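PDB 1JWQ: N-ACETYLMURAMOYL-L-ALANINE AMIDASE CwlV from Paenibacillus polymyxa, which probably cleaves, as a zinc-dependent N-acetylmuramoyl-L-alanine amidase, the bond between N-acetylmuramoyl residues and L-alanine in cell-wall peptidoglycan, the chain here being its catalytic domain. Local coordinates for residues Phe104-Leu118 and Pro137-Glu151. Sequence-based numbering, arbitrary orientation.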
ATOM      1  N   PHE A 104      -3.158   0.603  13.843  1.00 11.54           N
ATOM      2  CA  PHE A 104      -3.360   1.126  12.503  1.00 11.95           C
ATOM      3  C   PHE A 104      -3.590  -0.031  11.526  1.00 10.98           C
ATOM      4  O   PHE A 104      -4.467   0.041  10.674  1.00 11.97           O
ATOM      5  CB  PHE A 104      -2.144   1.967  12.098  1.00 11.29           C
ATOM      6  CG  PHE A 104      -2.219   2.532  10.704  1.00 10.24           C
ATOM      7  CD1 PHE A 104      -3.431   2.957  10.162  1.00 10.46           C
ATOM      8  CD2 PHE A 104      -1.063   2.672   9.948  1.00  8.93           C
ATOM      9  CE1 PHE A 104      -3.481   3.517   8.878  1.00  9.49           C
ATOM     10  CE2 PHE A 104      -1.098   3.229   8.670  1.00 10.79           C
ATOM     11  CZ  PHE A 104      -2.314   3.653   8.133  1.00  8.62           C
ATOM     12  N   ALA A 105      -2.810  -1.100  11.646  1.00 10.50           N
ATOM     13  CA  ALA A 105      -2.996  -2.242  10.752  1.00 10.68           C
ATOM     14  C   ALA A 105      -4.420  -2.787  10.896  1.00 10.83           C
ATOM     15  O   ALA A 105      -5.070  -3.120   9.906  1.00 10.40           O
ATOM     16  CB  ALA A 105      -1.980  -3.339  11.065  1.00 11.46           C
ATOM     17  N   ASN A 106      -4.905  -2.870  12.131  1.00 12.46           N
ATOM     18  CA  ASN A 106      -6.257  -3.367  12.378  1.00 13.85           C
ATOM     19  C   ASN A 106      -7.304  -2.478  11.710  1.00 13.31           C
ATOM     20  O   ASN A 106      -8.198  -2.972  11.026  1.00 15.33           O
ATOM     21  CB  ASN A 106      -6.545  -3.446  13.883  1.00 15.64           C
ATOM     22  CG  ASN A 106      -5.753  -4.543  14.575  1.00 21.93           C
ATOM     23  OD1 ASN A 106      -5.642  -5.658  14.068  1.00 23.48           O
ATOM     24  ND2 ASN A 106      -5.213  -4.236  15.751  1.00 26.30           N
ATOM     25  N   VAL A 107      -7.201  -1.169  11.911  1.00 12.45           N
ATOM     26  CA  VAL A 107      -8.163  -0.253  11.306  1.00 12.78           C
ATOM     27  C   VAL A 107      -8.030  -0.304   9.786  1.00 12.54           C
ATOM     28  O   VAL A 107      -9.024  -0.438   9.073  1.00 12.55           O
ATOM     29  CB  VAL A 107      -7.958   1.199  11.807  1.00 12.53           C
ATOM     30  CG1 VAL A 107      -8.909   2.157  11.083  1.00 13.51           C
ATOM     31  CG2 VAL A 107      -8.206   1.258  13.313  1.00 13.78           C
ATOM     32  N   MET A 108      -6.801  -0.212   9.288  1.00 11.02           N
ATOM     33  CA  MET A 108      -6.584  -0.257   7.845  1.00 11.67           C
ATOM     34  C   MET A 108      -7.201  -1.510   7.225  1.00 11.48           C
ATOM     35  O   MET A 108      -7.956  -1.429   6.258  1.00 11.67           O
ATOM     36  CB  MET A 108      -5.086  -0.216   7.527  1.00 11.65           C
ATOM     37  CG  MET A 108      -4.761  -0.425   6.055  1.00 11.87           C
ATOM     38  SD  MET A 108      -5.534   0.809   4.978  1.00 11.24           S
ATOM     39  CE  MET A 108      -4.367   2.147   5.159  1.00 11.01           C
ATOM     40  N   HIS A 109      -6.889  -2.670   7.788  1.00 11.86           N
ATOM     41  CA  HIS A 109      -7.410  -3.925   7.256  1.00 11.84           C
ATOM     42  C   HIS A 109      -8.935  -3.953   7.244  1.00 12.06           C
ATOM     43  O   HIS A 109      -9.544  -4.495   6.328  1.00 12.40           O
ATOM     44  CB  HIS A 109      -6.889  -5.110   8.074  1.00 12.24           C
ATOM     45  CG  HIS A 109      -6.939  -6.412   7.339  1.00 14.18           C
ATOM     46  ND1 HIS A 109      -6.159  -6.671   6.232  1.00 15.81           N
ATOM     47  CD2 HIS A 109      -7.687  -7.524   7.541  1.00 13.07           C
ATOM     48  CE1 HIS A 109      -6.425  -7.885   5.785  1.00 15.84           C
ATOM     49  NE2 HIS A 109      -7.348  -8.423   6.560  1.00 14.93           N
ATOM     50  N   LYS A 110      -9.541  -3.365   8.272  1.00 12.44           N
ATOM     51  CA  LYS A 110     -10.997  -3.313   8.399  1.00 11.84           C
ATOM     52  C   LYS A 110     -11.673  -2.724   7.157  1.00 12.56           C
ATOM     53  O   LYS A 110     -12.721  -3.202   6.720  1.00 14.98           O
ATOM     54  CB  LYS A 110     -11.377  -2.484   9.633  1.00 13.32           C
ATOM     55  CG  LYS A 110     -12.871  -2.437   9.940  1.00 13.59           C
ATOM     56  CD  LYS A 110     -13.158  -1.546  11.142  1.00 18.94           C
ATOM     57  CE  LYS A 110     -14.585  -1.732  11.653  1.00 23.73           C
ATOM     58  NZ  LYS A 110     -15.604  -1.600  10.576  1.00 27.38           N
ATOM     59  N   TYR A 111     -11.069  -1.693   6.578  1.00 12.85           N
ATOM     60  CA  TYR A 111     -11.651  -1.054   5.399  1.00 14.41           C
ATOM     61  C   TYR A 111     -10.999  -1.468   4.092  1.00 14.56           C
ATOM     62  O   TYR A 111     -11.642  -1.519   3.039  1.00 15.27           O
ATOM     63  CB  TYR A 111     -11.581   0.464   5.551  1.00 16.20           C
ATOM     64  CG  TYR A 111     -12.310   0.945   6.779  1.00 16.53           C
ATOM     65  CD1 TYR A 111     -11.640   1.109   7.992  1.00 16.81           C
ATOM     66  CD2 TYR A 111     -13.686   1.166   6.748  1.00 17.13           C
ATOM     67  CE1 TYR A 111     -12.328   1.479   9.147  1.00 17.63           C
ATOM     68  CE2 TYR A 111     -14.379   1.532   7.890  1.00 17.05           C
ATOM     69  CZ  TYR A 111     -13.696   1.685   9.086  1.00 17.67           C
ATOM     70  OH  TYR A 111     -14.387   2.039  10.222  1.00 18.63           O
ATOM     71  N   PHE A 112      -9.713  -1.771   4.171  1.00 14.18           N
ATOM     72  CA  PHE A 112      -8.935  -2.172   3.011  1.00 13.99           C
ATOM     73  C   PHE A 112      -9.292  -3.570   2.487  1.00 14.26           C
ATOM     74  O   PHE A 112      -9.600  -3.741   1.305  1.00 12.97           O
ATOM     75  CB  PHE A 112      -7.450  -2.089   3.389  1.00 13.96           C
ATOM     76  CG  PHE A 112      -6.531  -2.821   2.460  1.00 13.77           C
ATOM     77  CD1 PHE A 112      -5.624  -3.748   2.966  1.00 11.67           C
ATOM     78  CD2 PHE A 112      -6.540  -2.565   1.094  1.00 13.54           C
ATOM     79  CE1 PHE A 112      -4.737  -4.408   2.125  1.00 11.39           C
ATOM     80  CE2 PHE A 112      -5.655  -3.222   0.246  1.00 10.99           C
ATOM     81  CZ  PHE A 112      -4.754  -4.141   0.758  1.00 11.27           C
ATOM     82  N   ALA A 113      -9.263  -4.562   3.370  1.00 14.40           N
ATOM     83  CA  ALA A 113      -9.545  -5.939   2.982  1.00 15.26           C
ATOM     84  C   ALA A 113     -10.876  -6.161   2.257  1.00 14.49           C
ATOM     85  O   ALA A 113     -10.906  -6.743   1.174  1.00 15.07           O
ATOM     86  CB  ALA A 113      -9.450  -6.850   4.209  1.00 16.42           C
ATOM     87  N   PRO A 114     -11.995  -5.709   2.844  1.00 15.15           N
ATOM     88  CA  PRO A 114     -13.293  -5.903   2.185  1.00 14.80           C
ATOM     89  C   PRO A 114     -13.362  -5.230   0.819  1.00 14.46           C
ATOM     90  O   PRO A 114     -14.073  -5.691  -0.072  1.00 15.66           O
ATOM     91  CB  PRO A 114     -14.278  -5.283   3.174  1.00 15.38           C
ATOM     92  CG  PRO A 114     -13.600  -5.487   4.497  1.00 16.80           C
ATOM     93  CD  PRO A 114     -12.175  -5.113   4.178  1.00 15.63           C
ATOM     94  N   ALA A 115     -12.619  -4.138   0.657  1.00 14.01           N
ATOM     95  CA  ALA A 115     -12.612  -3.407  -0.604  1.00 14.80           C
ATOM     96  C   ALA A 115     -12.006  -4.201  -1.760  1.00 13.92           C
ATOM     97  O   ALA A 115     -12.432  -4.048  -2.901  1.00 12.90           O
ATOM     98  CB  ALA A 115     -11.879  -2.073  -0.438  1.00 12.52           C
ATOM     99  N   THR A 116     -11.012  -5.042  -1.485  1.00 14.86           N
ATOM    100  CA  THR A 116     -10.412  -5.826  -2.560  1.00 15.62           C
ATOM    101  C   THR A 116     -11.361  -6.944  -2.980  1.00 17.31           C
ATOM    102  O   THR A 116     -11.379  -7.356  -4.141  1.00 17.43           O
ATOM    103  CB  THR A 116      -9.069  -6.470  -2.147  1.00 13.69           C
ATOM    104  OG1 THR A 116      -9.307  -7.542  -1.227  1.00 15.10           O
ATOM    105  CG2 THR A 116      -8.155  -5.434  -1.500  1.00 12.24           C
ATOM    106  N   GLY A 117     -12.148  -7.430  -2.024  1.00 19.05           N
ATOM    107  CA  GLY A 117     -13.081  -8.503  -2.312  1.00 19.20           C
ATOM    108  C   GLY A 117     -12.353  -9.807  -2.577  1.00 18.82           C
ATOM    109  O   GLY A 117     -12.960 -10.793  -2.991  1.00 20.75           O
ATOM    110  N   LEU A 118     -11.045  -9.812  -2.343  1.00 16.16           N
ATOM    111  CA  LEU A 118     -10.236 -11.005  -2.555  1.00 14.63           C
ATOM    112  C   LEU A 118     -10.163 -11.787  -1.249  1.00 15.02           C
ATOM    113  O   LEU A 118     -10.656 -11.329  -0.216  1.00 14.10           O
ATOM    114  CB  LEU A 118      -8.832 -10.612  -3.011  1.00 14.51           C
ATOM    115  CG  LEU A 118      -8.771  -9.677  -4.226  1.00 13.63           C
ATOM    116  CD1 LEU A 118      -7.322  -9.283  -4.488  1.00 13.95           C
ATOM    117  CD2 LEU A 118      -9.372 -10.367  -5.448  1.00 13.36           C
ATOM    118  N   PRO A 137       3.101   4.882  13.075  1.00  9.71           N
ATOM    119  CA  PRO A 137       2.360   3.688  12.654  1.00  9.25           C
ATOM    120  C   PRO A 137       2.605   3.454  11.171  1.00  9.50           C
ATOM    121  O   PRO A 137       2.393   4.346  10.354  1.00  8.73           O
ATOM    122  CB  PRO A 137       0.915   4.058  12.969  1.00  9.77           C
ATOM    123  CG  PRO A 137       1.067   4.876  14.217  1.00 10.95           C
ATOM    124  CD  PRO A 137       2.245   5.781  13.869  1.00 10.72           C
ATOM    125  N   ALA A 138       3.063   2.255  10.826  1.00 10.67           N
ATOM    126  CA  ALA A 138       3.373   1.955   9.438  1.00  9.31           C
ATOM    127  C   ALA A 138       2.970   0.556   9.034  1.00  7.87           C
ATOM    128  O   ALA A 138       3.275  -0.416   9.721  1.00 11.06           O
ATOM    129  CB  ALA A 138       4.873   2.151   9.187  1.00  8.36           C
ATOM    130  N   VAL A 139       2.290   0.454   7.903  1.00  8.39           N
ATOM    131  CA  VAL A 139       1.871  -0.848   7.415  1.00  8.22           C
ATOM    132  C   VAL A 139       2.219  -1.001   5.948  1.00  8.72           C
ATOM    133  O   VAL A 139       2.396  -0.016   5.228  1.00  9.04           O
ATOM    134  CB  VAL A 139       0.354  -1.059   7.596  1.00  9.00           C
ATOM    135  CG1 VAL A 139      -0.007  -0.985   9.084  1.00  7.92           C
ATOM    136  CG2 VAL A 139      -0.420  -0.015   6.803  1.00 10.39           C
ATOM    137  N   LEU A 140       2.347  -2.248   5.519  1.00  8.08           N
ATOM    138  CA  LEU A 140       2.649  -2.543   4.129  1.00  9.33           C
ATOM    139  C   LEU A 140       1.506  -3.416   3.642  1.00  8.77           C
ATOM    140  O   LEU A 140       1.174  -4.431   4.256  1.00  8.70           O
ATOM    141  CB  LEU A 140       3.986  -3.276   4.003  1.00  7.70           C
ATOM    142  CG  LEU A 140       4.452  -3.521   2.566  1.00  9.21           C
ATOM    143  CD1 LEU A 140       5.977  -3.483   2.500  1.00 10.08           C
ATOM    144  CD2 LEU A 140       3.908  -4.860   2.075  1.00  8.65           C
ATOM    145  N   LEU A 141       0.888  -3.002   2.548  1.00  8.70           N
ATOM    146  CA  LEU A 141      -0.238  -3.733   2.006  1.00  9.42           C
ATOM    147  C   LEU A 141       0.140  -4.512   0.759  1.00  8.97           C
ATOM    148  O   LEU A 141       0.733  -3.965  -0.161  1.00 10.43           O
ATOM    149  CB  LEU A 141      -1.370  -2.757   1.667  1.00  9.68           C
ATOM    150  CG  LEU A 141      -1.725  -1.713   2.732  1.00  9.50           C
ATOM    151  CD1 LEU A 141      -2.834  -0.811   2.192  1.00  9.15           C
ATOM    152  CD2 LEU A 141      -2.168  -2.399   4.018  1.00 10.11           C
ATOM    153  N   GLU A 142      -0.175  -5.802   0.757  1.00  9.17           N
ATOM    154  CA  GLU A 142       0.061  -6.645  -0.409  1.00 11.02           C
ATOM    155  C   GLU A 142      -1.375  -6.840  -0.878  1.00 10.65           C
ATOM    156  O   GLU A 142      -2.095  -7.703  -0.379  1.00 11.35           O
ATOM    157  CB  GLU A 142       0.705  -7.969   0.007  1.00 11.23           C
ATOM    158  CG  GLU A 142       2.188  -7.845   0.354  1.00 13.13           C
ATOM    159  CD  GLU A 142       3.055  -7.556  -0.861  1.00 17.20           C
ATOM    160  OE1 GLU A 142       4.272  -7.314  -0.688  1.00 18.93           O
ATOM    161  OE2 GLU A 142       2.526  -7.578  -1.992  1.00 18.10           O
ATOM    162  N   VAL A 143      -1.789  -6.007  -1.827  1.00 10.50           N
ATOM    163  CA  VAL A 143      -3.161  -6.014  -2.319  1.00 10.67           C
ATOM    164  C   VAL A 143      -3.680  -7.328  -2.877  1.00 11.57           C
ATOM    165  O   VAL A 143      -4.798  -7.729  -2.571  1.00 11.55           O
ATOM    166  CB  VAL A 143      -3.364  -4.909  -3.373  1.00 10.95           C
ATOM    167  CG1 VAL A 143      -4.837  -4.817  -3.753  1.00 11.38           C
ATOM    168  CG2 VAL A 143      -2.878  -3.571  -2.817  1.00 11.71           C
ATOM    169  N   GLY A 144      -2.871  -7.984  -3.696  1.00 11.01           N
ATOM    170  CA  GLY A 144      -3.271  -9.247  -4.288  1.00 11.00           C
ATOM    171  C   GLY A 144      -2.073  -9.880  -4.965  1.00 10.95           C
ATOM    172  O   GLY A 144      -0.992  -9.289  -4.980  1.00 11.75           O
ATOM    173  N   TYR A 145      -2.258 -11.069  -5.533  1.00 10.28           N
ATOM    174  CA  TYR A 145      -1.165 -11.781  -6.197  1.00 11.15           C
ATOM    175  C   TYR A 145      -1.137 -11.607  -7.704  1.00 12.20           C
ATOM    176  O   TYR A 145      -2.106 -11.914  -8.393  1.00 12.36           O
ATOM    177  CB  TYR A 145      -1.238 -13.276  -5.862  1.00 11.74           C
ATOM    178  CG  TYR A 145      -0.757 -13.592  -4.471  1.00 11.79           C
ATOM    179  CD1 TYR A 145       0.494 -14.172  -4.263  1.00 11.39           C
ATOM    180  CD2 TYR A 145      -1.532 -13.265  -3.358  1.00 12.57           C
ATOM    181  CE1 TYR A 145       0.966 -14.420  -2.973  1.00 11.71           C
ATOM    182  CE2 TYR A 145      -1.071 -13.502  -2.068  1.00 12.65           C
ATOM    183  CZ  TYR A 145       0.175 -14.079  -1.882  1.00 12.89           C
ATOM    184  OH  TYR A 145       0.624 -14.311  -0.604  1.00 13.89           O
ATOM    185  N   LEU A 146      -0.007 -11.119  -8.209  1.00 12.46           N
ATOM    186  CA  LEU A 146       0.173 -10.910  -9.637  1.00 14.29           C
ATOM    187  C   LEU A 146       0.558 -12.219 -10.313  1.00 13.47           C
ATOM    188  O   LEU A 146       0.626 -12.296 -11.537  1.00 14.01           O
ATOM    189  CB  LEU A 146       1.271  -9.874  -9.884  1.00 14.03           C
ATOM    190  CG  LEU A 146       0.974  -8.482  -9.325  1.00 16.17           C
ATOM    191  CD1 LEU A 146       2.129  -7.540  -9.642  1.00 16.39           C
ATOM    192  CD2 LEU A 146      -0.320  -7.960  -9.937  1.00 17.49           C
ATOM    193  N   SER A 147       0.820 -13.237  -9.498  1.00 14.41           N
ATOM    194  CA  SER A 147       1.208 -14.555  -9.992  1.00 15.56           C
ATOM    195  C   SER A 147      -0.001 -15.425 -10.330  1.00 15.09           C
ATOM    196  O   SER A 147       0.142 -16.528 -10.861  1.00 16.22           O
ATOM    197  CB  SER A 147       2.090 -15.257  -8.951  1.00 14.39           C
ATOM    198  OG  SER A 147       1.603 -15.034  -7.641  1.00 15.87           O
ATOM    199  N   ASN A 148      -1.190 -14.926 -10.007  1.00 16.16           N
ATOM    200  CA  ASN A 148      -2.435 -15.627 -10.297  1.00 17.15           C
ATOM    201  C   ASN A 148      -3.068 -14.897 -11.479  1.00 17.31           C
ATOM    202  O   ASN A 148      -3.263 -13.687 -11.434  1.00 16.93           O
ATOM    203  CB  ASN A 148      -3.364 -15.594  -9.076  1.00 17.26           C
ATOM    204  CG  ASN A 148      -4.738 -16.167  -9.365  1.00 19.01           C
ATOM    205  OD1 ASN A 148      -5.601 -15.492  -9.925  1.00 17.75           O
ATOM    206  ND2 ASN A 148      -4.947 -17.426  -8.987  1.00 20.21           N
ATOM    207  N   ALA A 149      -3.370 -15.636 -12.540  1.00 17.82           N
ATOM    208  CA  ALA A 149      -3.945 -15.048 -13.746  1.00 17.89           C
ATOM    209  C   ALA A 149      -5.170 -14.171 -13.516  1.00 15.79           C
ATOM    210  O   ALA A 149      -5.208 -13.020 -13.958  1.00 16.86           O
ATOM    211  CB  ALA A 149      -4.278 -16.145 -14.752  1.00 17.34           C
ATOM    212  N   LYS A 150      -6.176 -14.711 -12.837  1.00 16.48           N
ATOM    213  CA  LYS A 150      -7.397 -13.950 -12.581  1.00 18.22           C
ATOM    214  C   LYS A 150      -7.150 -12.750 -11.675  1.00 17.72           C
ATOM    215  O   LYS A 150      -7.630 -11.648 -11.943  1.00 17.57           O
ATOM    216  CB  LYS A 150      -8.470 -14.855 -11.959  1.00 19.25           C
ATOM    217  CG  LYS A 150      -9.334 -15.620 -12.973  1.00 24.44           C
ATOM    218  CD  LYS A 150     -10.281 -16.589 -12.266  1.00 26.69           C
ATOM    219  CE  LYS A 150     -11.445 -17.028 -13.152  1.00 29.33           C
ATOM    220  NZ  LYS A 150     -12.338 -15.903 -13.555  1.00 31.96           N
ATOM    221  N   GLU A 151      -6.392 -12.964 -10.604  1.00 15.74           N
ATOM    222  CA  GLU A 151      -6.112 -11.891  -9.665  1.00 14.69           C
ATOM    223  C   GLU A 151      -5.280 -10.770 -10.285  1.00 14.45           C
ATOM    224  O   GLU A 151      -5.508  -9.594 -10.000  1.00 13.70           O
ATOM    225  CB  GLU A 151      -5.425 -12.445  -8.417  1.00 13.35           C
ATOM    226  CG  GLU A 151      -5.567 -11.531  -7.218  1.00 13.53           C
ATOM    227  CD  GLU A 151      -5.645 -12.298  -5.915  1.00 15.03           C
ATOM    228  OE1 GLU A 151      -4.671 -12.255  -5.137  1.00 15.14           O
ATOM    229  OE2 GLU A 151      -6.690 -12.944  -5.667  1.00 15.18           O
TER
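F112 lays one face of its ring against L141, whose CD1 sits 3.9 Å from the centroid of the F112 ring and only 4° off its normal, a CH-pi contact made squarely over the centre. The two side chains come from opposite directions, one from helix 102-116, the other from strand 138-145. With CG of F112 anti to the backbone N (chi1 164°), the ring reaches across to the strand, and its edge meets the backbone of V143, CZ lying 3.9 Å from V143 CA. L141 CD2 fits between F112 CE1 and M108 CG, 3.8 Å from each.

Toward the start of both segments V139 splits its branches: CG1 lies against A105, 3.6 Å from A105 CA, while CG2 meets F104 CE2 at 3.8 Å. The F104 side chain crosses that of P137 at about a right angle, and the rim of its ring lies near A138 N. Past F112, T116 CG2 packs against V143 CG1, while T116 OG1 bonds to A113 O, accepts from L118 N in an ST turn and is also hydrogen-bonded to T92 OG1. L118 then drops its methyls beside the carboxylate of E151, CD2 coming 3.7 Å from E151 OE2. The other oxygen, OE1, takes the nearly straight bond from Y145 N (2.7 Å) on its anti lone pair and a second from G91 N, so two backbone donors hold OE1.

The L141 side chain is about 6 Å from that of zinc ligand H80, on neighbouring strand 75-82. No hydrogen bond runs directly between the segments, although T92 OG1 bridges T116 OG1 and V143 O. Apolar burial and shape fit thus join the helix to one face of the central sheet of this alpha-beta-alpha domain, with polar bonding concentrated at the T116-L118 and E151 end.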